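Local coordinates for dehydroquinate synthase (Thermus thermophilus, PDB 1UJN), which probably catalyses the conversion of the seven-carbon sugar phosphate DAHP to 3-dehydroquinate, the second step of the route to chorismate, using NAD(+) and a divalent metal ion, at residues A[252-256]-A[274-278]; A[176-180]-A[226-231]; A[54-58]-A[72-76]. One frame throughout, in Å; residues are numbered along the deposited sequence.

In the fold
Dehydroquinate synthase illustrates how a two-domain enzyme combines neighbouring contacts that touch in its C-terminal part with a separate one in its N-terminal part. Following the chain from its N terminus, interaction 3 comes first: the chain leaves strand 55-58 and returns in helix 67-80, which packs back on the strand, closing 13 residues in the probable NAD(+)-binding domain. Interaction 2 then joins helix 164-181 to the loop before helix 231-240, closing over 45 residues, and interaction 1 pairs the successive helices 247-264 and 271-281. The three loops follow in series, neither nesting nor crossing. Interactions 1 and 2 touch where Leu255 packs on Leu229, whereas interaction 3 lies about 35 Å from interaction 2, centre to centre.

Interaction 1: residues A[252-256]-A[274-278]; sequences AYGLL and VRRLL
This is a buried helix-helix contact within the largely helical C-terminal domain, joining helix 247-264 to helix 271-281, the next helix along the chain. Both segments are regular alpha-helix. They run nearly antiparallel, with an angle of 157° between their N-to-C directions and an axial separation of 9.8 Å at closest approach. The register sets Leu256 beside Val274 (CA to CA 6.0 Å) and Ala252 beside Leu278 (CA to CA 6.8 Å), one helical turn apart on each helix. No hydrogen bond crosses the interface; the seam is made of apolar packing. Val274 (chi1 t) presses its CG1 to within 3.6 Å of Leu256 CA and 3.9 Å of Leu256 CB. At the other end the small Ala252 accepts a larger partner, its CB lying 3.7 Å from Leu278 CD2. Leu278, in the m,t rotamer, also brings its CD1 to 3.8 Å from CD2 of Leu256, which is t,p. On the flank facing helix 164-181, Leu255 (m,t) and Leu277 (t,p) meet through their CD1 and CD2 atoms respectively at 4.0 Å, and both rest on Phe175 of that helix. Tyr253 turns its CA-to-CB bond away from the seam, and its OH hydrogen-bonds to Pro284 O; helix 327-342 covers the flank of Leu256, with Trp337 among its contacts. The side chain of Leu255 is about 6 Å from that of His231 and about 7 Å from that of Glu173, nearest atoms. The arrangement is an antiparallel helical hairpin in the helical bundle of the dehydroquinate synthase C-terminal domain, beside the predicted metal site.

Interaction 2: residues A[176-180]-A[226-231]; sequences KHGLI and LLNLGH
Lys176 makes the polar link between helix 164-181, regular through 176-180, and the loop leading to helix 231-240. CA atoms pair Lys176 with Leu229 (7.1 Å) and Ile180 with Leu226 (6.6 Å). The t,t,p,t lysine lets NZ donate a hydrogen bond to Leu227 O at 2.9 Å and approach His231 CE1 at 3.3 Å, while CD passes 3.5 Å from Leu229 O; NZ also forms a salt bridge with Glu173. One turn on, Ile180 (m,t) brings CD1 to 3.1 Å from Leu226 O and 4.0 Å from CD2 of Leu227, itself m,t, and its CG2 to 3.9 Å from CB of Leu226. Leu229, t,p, places CD2 3.9 Å from Leu179 CB and 4.1 Å from Ile180 CG1. The second segment ends a 3-10 segment at Leu226 and Leu227, extends at Leu229 (phi/psi -59/126), and reaches the N-cap at Gly230 with phi +77°. His231 (chi1 m) donates from ND1 to Leu229 O at 3.0 Å, orienting its ring. His231, Glu173 and His247 are the predicted zinc ligands of the dehydroquinate synthase active site.

Interaction 3: residues A[54-58]-A[72-76]; sequences HLLGL and KVLSW
His54 begins the first segment with its carbonyl O 3.6 Å from Trp76 CH2, near the plane of the indole and at its edge, while its CB lies 4.0 Å from Trp76 CZ2. The CA-to-CB bond of Leu55 points away from 72-76, and its side chain packs on Gln44 and Ala47 of helix 40-50, but its backbone C is 3.4 Å from Trp76 CZ2, and a water accepts a weak hydrogen bond from Trp76 NE1 (3.1 Å) and donates to Leu55 O (2.9 Å). Leu56, t,p, is central: its CB sits over the six-membered ring of Trp76, 3.5 Å from the centroid and 7° off the normal, a CH-pi contact, and its CD2 lies 4.2 Å from Val73 CG2. Trp76 adopts chi1 t and chi2 67° to lay the ring there. Gly57 joins through a second water, which donates to Gly57 O (3.1 Å) and accepts from Lys72 NZ (2.8 Å). Leu58, m,t, ends the row with CD1 4.0 Å from Val73 CG2 and CD2 3.7 Å from Lys72 NZ. Strand 55-58 and helical segment 72-76 run almost antiparallel at 169°, axes 10.6 Å apart at closest approach; the CA atoms of Leu56 and Val73 are 8.1 Å apart. Ser75 OG hydrogen-bonds to Glu138 of the second subunit. A helix packed on the outermost strand, within this chain, of a largely parallel sheet, here paired in parallel with strand 31-36, is characteristic of Rossmann-like alpha/beta layering in this probable NAD(+)-binding domain.

Interaction 1: residues A[252-256]-A[274-278]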
loop_
_atom_site.group_PDB
_atom_site.type_symbol
_atom_site.label_atom_id
_atom_site.label_comp_id
_atom_site.label_asym_id
_atom_site.label_seq_id
_atom_site.Cartn_x
_atom_site.Cartn_y
_atom_site.Cartn_z
ATOM N N ALA A 252 5.451 8.015 29.027
ATOM C CA ALA A 252 6.164 8.360 30.253
ATOM C C ALA A 252 5.618 7.546 31.424
ATOM O O ALA A 252 6.386 7.015 32.237
ATOM C CB ALA A 252 6.030 9.849 30.539
ATOM N N TYR A 253 4.291 7.456 31.505
ATOM C CA TYR A 253 3.636 6.691 32.566
ATOM C C TYR A 253 3.997 5.211 32.431
ATOM O O TYR A 253 4.223 4.527 33.427
ATOM C CB TYR A 253 2.112 6.853 32.485
ATOM C CG TYR A 253 1.583 8.135 33.092
ATOM C CD1 TYR A 253 0.759 8.993 32.358
ATOM C CD2 TYR A 253 1.870 8.470 34.412
ATOM C CE1 TYR A 253 0.230 10.150 32.934
ATOM C CE2 TYR A 253 1.347 9.621 34.997
ATOM C CZ TYR A 253 0.526 10.454 34.252
ATOM O OH TYR A 253 -0.013 11.574 34.844
ATOM N N GLY A 254 4.053 4.729 31.191
ATOM C CA GLY A 254 4.392 3.338 30.936
ATOM C C GLY A 254 5.835 3.036 31.306
ATOM O O GLY A 254 6.159 1.920 31.719
ATOM N N LEU A 255 6.704 4.033 31.163
ATOM C CA LEU A 255 8.116 3.865 31.501
ATOM C C LEU A 255 8.293 3.663 33.000
ATOM O O LEU A 255 9.161 2.899 33.436
ATOM C CB LEU A 255 8.921 5.080 31.043
ATOM C CG LEU A 255 9.023 5.235 29.524
ATOM C CD1 LEU A 255 9.827 6.479 29.185
ATOM C CD2 LEU A 255 9.684 4.003 28.935
ATOM N N LEU A 256 7.477 4.354 33.790
ATOM C CA LEU A 256 7.553 4.206 35.237
ATOM C C LEU A 256 7.139 2.778 35.596
ATOM O O LEU A 256 7.765 2.127 36.438
ATOM C CB LEU A 256 6.626 5.204 35.932
ATOM C CG LEU A 256 6.568 5.091 37.459
ATOM C CD1 LEU A 256 7.949 5.339 38.040
ATOM C CD2 LEU A 256 5.572 6.092 38.012
ATOM N N VAL A 274 13.511 7.991 35.761
ATOM C CA VAL A 274 12.122 8.115 35.330
ATOM C C VAL A 274 11.340 9.102 36.195
ATOM O O VAL A 274 10.477 9.814 35.688
ATOM C CB VAL A 274 11.414 6.739 35.332
ATOM C CG1 VAL A 274 9.957 6.895 34.908
ATOM C CG2 VAL A 274 12.133 5.790 34.378
ATOM N N ARG A 275 11.629 9.150 37.493
ATOM C CA ARG A 275 10.926 10.094 38.355
ATOM C C ARG A 275 11.270 11.504 37.882
ATOM O O ARG A 275 10.390 12.358 37.756
ATOM C CB ARG A 275 11.335 9.926 39.822
ATOM C CG ARG A 275 10.950 8.594 40.446
ATOM C CD ARG A 275 10.921 8.700 41.970
ATOM N NE ARG A 275 10.792 7.400 42.621
ATOM C CZ ARG A 275 11.818 6.611 42.928
ATOM N NH1 ARG A 275 13.060 6.988 42.649
ATOM N NH2 ARG A 275 11.602 5.442 43.511
ATOM N N ARG A 276 12.555 11.735 37.618
ATOM C CA ARG A 276 13.019 13.032 37.132
ATOM C C ARG A 276 12.255 13.407 35.870
ATOM O O ARG A 276 11.759 14.527 35.739
ATOM C CB ARG A 276 14.517 12.995 36.806
ATOM C CG ARG A 276 15.429 13.436 37.935
ATOM C CD ARG A 276 16.822 13.791 37.415
ATOM N NE ARG A 276 17.564 12.636 36.913
ATOM C CZ ARG A 276 17.999 11.633 37.672
ATOM N NH1 ARG A 276 17.766 11.631 38.980
ATOM N NH2 ARG A 276 18.672 10.631 37.124
ATOM N N LEU A 277 12.176 12.459 34.941
ATOM C CA LEU A 277 11.479 12.656 33.677
ATOM C C LEU A 277 10.045 13.124 33.896
ATOM O O LEU A 277 9.588 14.074 33.255
ATOM C CB LEU A 277 11.460 11.349 32.876
ATOM C CG LEU A 277 10.606 11.360 31.601
ATOM C CD1 LEU A 277 11.254 12.268 30.568
ATOM C CD2 LEU A 277 10.465 9.953 31.047
ATOM N N LEU A 278 9.341 12.445 34.798
ATOM C CA LEU A 278 7.947 12.766 35.102
ATOM C C LEU A 278 7.733 14.127 35.753
ATOM O O LEU A 278 6.721 14.780 35.502
ATOM C CB LEU A 278 7.344 11.671 35.986
ATOM C CG LEU A 278 7.144 10.322 35.282
ATOM C CD1 LEU A 278 6.794 9.245 36.301
ATOM C CD2 LEU A 278 6.046 10.451 34.238
#

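Interaction 2: residues A[176-180]-A[226-231]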
loop_
_atom_site.group_PDB
_atom_site.type_symbol
_atom_site.label_atom_id
_atom_site.label_comp_id
_atom_site.label_asym_id
_atom_site.label_seq_id
_atom_site.Cartn_x
_atom_site.Cartn_y
_atom_site.Cartn_z
ATOM N N LYS A 176 13.272 7.178 25.994
ATOM C CA LYS A 176 13.003 5.754 25.828
ATOM C C LYS A 176 14.153 5.089 25.061
ATOM O O LYS A 176 14.615 4.004 25.436
ATOM C CB LYS A 176 11.691 5.564 25.072
ATOM C CG LYS A 176 11.236 4.117 24.949
ATOM C CD LYS A 176 10.062 4.000 23.983
ATOM C CE LYS A 176 10.498 4.332 22.558
ATOM N NZ LYS A 176 9.394 4.130 21.578
ATOM N N HIS A 177 14.613 5.737 23.988
ATOM C CA HIS A 177 15.727 5.198 23.203
ATOM C C HIS A 177 16.964 5.092 24.091
ATOM O O HIS A 177 17.787 4.186 23.924
ATOM C CB HIS A 177 16.063 6.102 22.011
ATOM C CG HIS A 177 14.982 6.187 20.982
ATOM N ND1 HIS A 177 14.994 7.114 19.961
ATOM C CD2 HIS A 177 13.847 5.465 20.821
ATOM C CE1 HIS A 177 13.916 6.956 19.215
ATOM N NE2 HIS A 177 13.203 5.964 19.715
ATOM N N GLY A 178 17.091 6.033 25.023
ATOM C CA GLY A 178 18.221 6.033 25.935
ATOM C C GLY A 178 18.237 4.768 26.772
ATOM O O GLY A 178 19.284 4.133 26.945
ATOM N N LEU A 179 17.071 4.395 27.289
ATOM C CA LEU A 179 16.953 3.193 28.102
ATOM C C LEU A 179 17.195 1.943 27.255
ATOM O O LEU A 179 17.803 0.977 27.716
ATOM C CB LEU A 179 15.562 3.122 28.737
ATOM C CG LEU A 179 15.221 4.201 29.767
ATOM C CD1 LEU A 179 13.779 4.035 30.216
ATOM C CD2 LEU A 179 16.170 4.096 30.956
ATOM N N ILE A 180 16.719 1.968 26.014
ATOM C CA ILE A 180 16.875 0.835 25.110
ATOM C C ILE A 180 18.331 0.613 24.690
ATOM O O ILE A 180 18.829 -0.514 24.720
ATOM C CB ILE A 180 16.016 1.017 23.842
ATOM C CG1 ILE A 180 14.530 1.000 24.212
ATOM C CG2 ILE A 180 16.312 -0.094 22.846
ATOM C CD1 ILE A 180 13.602 1.273 23.047
ATOM N N LEU A 226 11.963 -3.872 21.291
ATOM C CA LEU A 226 12.297 -3.165 22.523
ATOM C C LEU A 226 11.769 -1.732 22.433
ATOM O O LEU A 226 11.627 -1.045 23.443
ATOM C CB LEU A 226 13.814 -3.145 22.734
ATOM C CG LEU A 226 14.521 -4.502 22.835
ATOM C CD1 LEU A 226 16.023 -4.279 22.933
ATOM C CD2 LEU A 226 14.017 -5.278 24.050
ATOM N N LEU A 227 11.483 -1.288 21.212
ATOM C CA LEU A 227 10.959 0.056 20.989
ATOM C C LEU A 227 9.573 0.178 21.618
ATOM O O LEU A 227 9.046 1.280 21.783
ATOM C CB LEU A 227 10.883 0.349 19.487
ATOM C CG LEU A 227 12.217 0.364 18.732
ATOM C CD1 LEU A 227 11.961 0.373 17.235
ATOM C CD2 LEU A 227 13.029 1.583 19.148
ATOM N N ASN A 228 8.985 -0.959 21.974
ATOM C CA ASN A 228 7.665 -0.956 22.592
ATOM C C ASN A 228 7.745 -0.801 24.105
ATOM O O ASN A 228 6.765 -1.033 24.816
ATOM C CB ASN A 228 6.908 -2.236 22.236
ATOM C CG ASN A 228 6.563 -2.311 20.760
ATOM O OD1 ASN A 228 5.977 -1.379 20.200
ATOM N ND2 ASN A 228 6.924 -3.419 20.119
ATOM N N LEU A 229 8.919 -0.411 24.595
ATOM C CA LEU A 229 9.121 -0.207 26.027
ATOM C C LEU A 229 8.136 0.846 26.538
ATOM O O LEU A 229 8.071 1.951 26.000
ATOM C CB LEU A 229 10.556 0.259 26.291
ATOM C CG LEU A 229 10.950 0.633 27.725
ATOM C CD1 LEU A 229 10.853 -0.589 28.643
ATOM C CD2 LEU A 229 12.364 1.191 27.723
ATOM N N GLY A 230 7.370 0.490 27.567
ATOM C CA GLY A 230 6.402 1.410 28.144
ATOM C C GLY A 230 5.115 1.580 27.351
ATOM O O GLY A 230 4.224 2.325 27.762
ATOM N N HIS A 231 5.003 0.880 26.226
ATOM C CA HIS A 231 3.819 0.994 25.379
ATOM C C HIS A 231 2.643 0.080 25.721
ATOM O O HIS A 231 1.516 0.350 25.310
ATOM C CB HIS A 231 4.203 0.790 23.912
ATOM C CG HIS A 231 4.896 1.968 23.297
ATOM N ND1 HIS A 231 6.095 2.461 23.769
ATOM C CD2 HIS A 231 4.559 2.748 22.241
ATOM C CE1 HIS A 231 6.469 3.490 23.028
ATOM N NE2 HIS A 231 5.554 3.685 22.095
#

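Interaction 3: residues A[54-58]-A[72-76]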
loop_
_atom_site.group_PDB
_atom_site.type_symbol
_atom_site.label_atom_id
_atom_site.label_comp_id
_atom_site.label_asym_id
_atom_site.label_seq_id
_atom_site.Cartn_x
_atom_site.Cartn_y
_atom_site.Cartn_z
ATOM N N HIS A 54 1.879 23.469 -6.062
ATOM C CA HIS A 54 0.633 22.904 -5.552
ATOM C C HIS A 54 0.738 22.630 -4.057
ATOM O O HIS A 54 1.513 21.770 -3.635
ATOM C CB HIS A 54 0.312 21.604 -6.287
ATOM C CG HIS A 54 0.324 21.736 -7.777
ATOM N ND1 HIS A 54 -0.489 22.622 -8.452
ATOM C CD2 HIS A 54 1.059 21.104 -8.722
ATOM C CE1 HIS A 54 -0.253 22.532 -9.749
ATOM N NE2 HIS A 54 0.682 21.618 -9.940
ATOM N N LEU A 55 -0.042 23.361 -3.264
ATOM C CA LEU A 55 -0.025 23.198 -1.811
ATOM C C LEU A 55 -1.419 23.010 -1.240
ATOM O O LEU A 55 -2.366 23.654 -1.683
ATOM C CB LEU A 55 0.606 24.418 -1.135
ATOM C CG LEU A 55 2.093 24.722 -1.325
ATOM C CD1 LEU A 55 2.339 25.298 -2.709
ATOM C CD2 LEU A 55 2.528 25.714 -0.254
ATOM N N LEU A 56 -1.534 22.133 -0.245
ATOM C CA LEU A 56 -2.809 21.865 0.409
ATOM C C LEU A 56 -2.584 21.832 1.912
ATOM O O LEU A 56 -1.758 21.053 2.411
ATOM C CB LEU A 56 -3.391 20.520 -0.049
ATOM C CG LEU A 56 -4.699 20.118 0.649
ATOM C CD1 LEU A 56 -5.806 21.108 0.275
ATOM C CD2 LEU A 56 -5.101 18.706 0.249
ATOM N N GLY A 57 -3.312 22.691 2.625
ATOM C CA GLY A 57 -3.192 22.763 4.070
ATOM C C GLY A 57 -4.258 21.928 4.748
ATOM O O GLY A 57 -5.387 21.833 4.269
ATOM N N LEU A 58 -3.897 21.314 5.866
ATOM C CA LEU A 58 -4.825 20.472 6.597
ATOM C C LEU A 58 -4.673 20.691 8.089
ATOM O O LEU A 58 -3.610 21.086 8.565
ATOM C CB LEU A 58 -4.547 18.996 6.305
ATOM C CG LEU A 58 -4.590 18.456 4.878
ATOM C CD1 LEU A 58 -4.104 17.017 4.887
ATOM C CD2 LEU A 58 -5.994 18.545 4.324
ATOM N N LYS A 72 -9.815 12.880 0.158
ATOM C CA LYS A 72 -9.732 14.273 -0.273
ATOM C C LYS A 72 -8.359 14.591 -0.852
ATOM O O LYS A 72 -8.254 15.202 -1.913
ATOM C CB LYS A 72 -10.015 15.217 0.901
ATOM C CG LYS A 72 -10.211 16.669 0.477
ATOM C CD LYS A 72 -10.668 17.535 1.647
ATOM C CE LYS A 72 -9.508 17.906 2.551
ATOM N NZ LYS A 72 -8.770 19.086 2.013
ATOM N N VAL A 73 -7.306 14.172 -0.157
ATOM C CA VAL A 73 -5.952 14.433 -0.632
ATOM C C VAL A 73 -5.694 13.714 -1.954
ATOM O O VAL A 73 -5.125 14.290 -2.877
ATOM C CB VAL A 73 -4.894 14.005 0.415
ATOM C CG1 VAL A 73 -3.489 14.318 -0.105
ATOM C CG2 VAL A 73 -5.143 14.740 1.733
ATOM N N LEU A 74 -6.115 12.458 -2.055
ATOM C CA LEU A 74 -5.918 11.712 -3.294
ATOM C C LEU A 74 -6.609 12.390 -4.486
ATOM O O LEU A 74 -6.026 12.520 -5.561
ATOM C CB LEU A 74 -6.425 10.276 -3.127
ATOM C CG LEU A 74 -5.588 9.392 -2.193
ATOM C CD1 LEU A 74 -6.389 8.154 -1.814
ATOM C CD2 LEU A 74 -4.275 8.995 -2.878
ATOM N N SER A 75 -7.850 12.821 -4.300
ATOM C CA SER A 75 -8.572 13.482 -5.383
ATOM C C SER A 75 -7.922 14.814 -5.734
ATOM O O SER A 75 -7.947 15.246 -6.889
ATOM C CB SER A 75 -10.035 13.690 -4.997
ATOM O OG SER A 75 -10.739 12.460 -5.062
ATOM N N TRP A 76 -7.328 15.457 -4.733
ATOM C CA TRP A 76 -6.662 16.736 -4.942
ATOM C C TRP A 76 -5.471 16.513 -5.878
ATOM O O TRP A 76 -5.264 17.275 -6.822
ATOM C CB TRP A 76 -6.203 17.311 -3.595
ATOM C CG TRP A 76 -5.448 18.597 -3.703
ATOM C CD1 TRP A 76 -5.935 19.806 -4.112
ATOM C CD2 TRP A 76 -4.060 18.796 -3.427
ATOM N NE1 TRP A 76 -4.932 20.747 -4.112
ATOM C CE2 TRP A 76 -3.770 20.154 -3.695
ATOM C CE3 TRP A 76 -3.030 17.960 -2.978
ATOM C CZ2 TRP A 76 -2.491 20.693 -3.530
ATOM C CZ3 TRP A 76 -1.753 18.500 -2.812
ATOM C CH2 TRP A 76 -1.500 19.854 -3.089
HETATM O O HOH W 1 -4.845 23.726 -3.135
HETATM O O HOH W 2 -8.065 21.696 2.768
#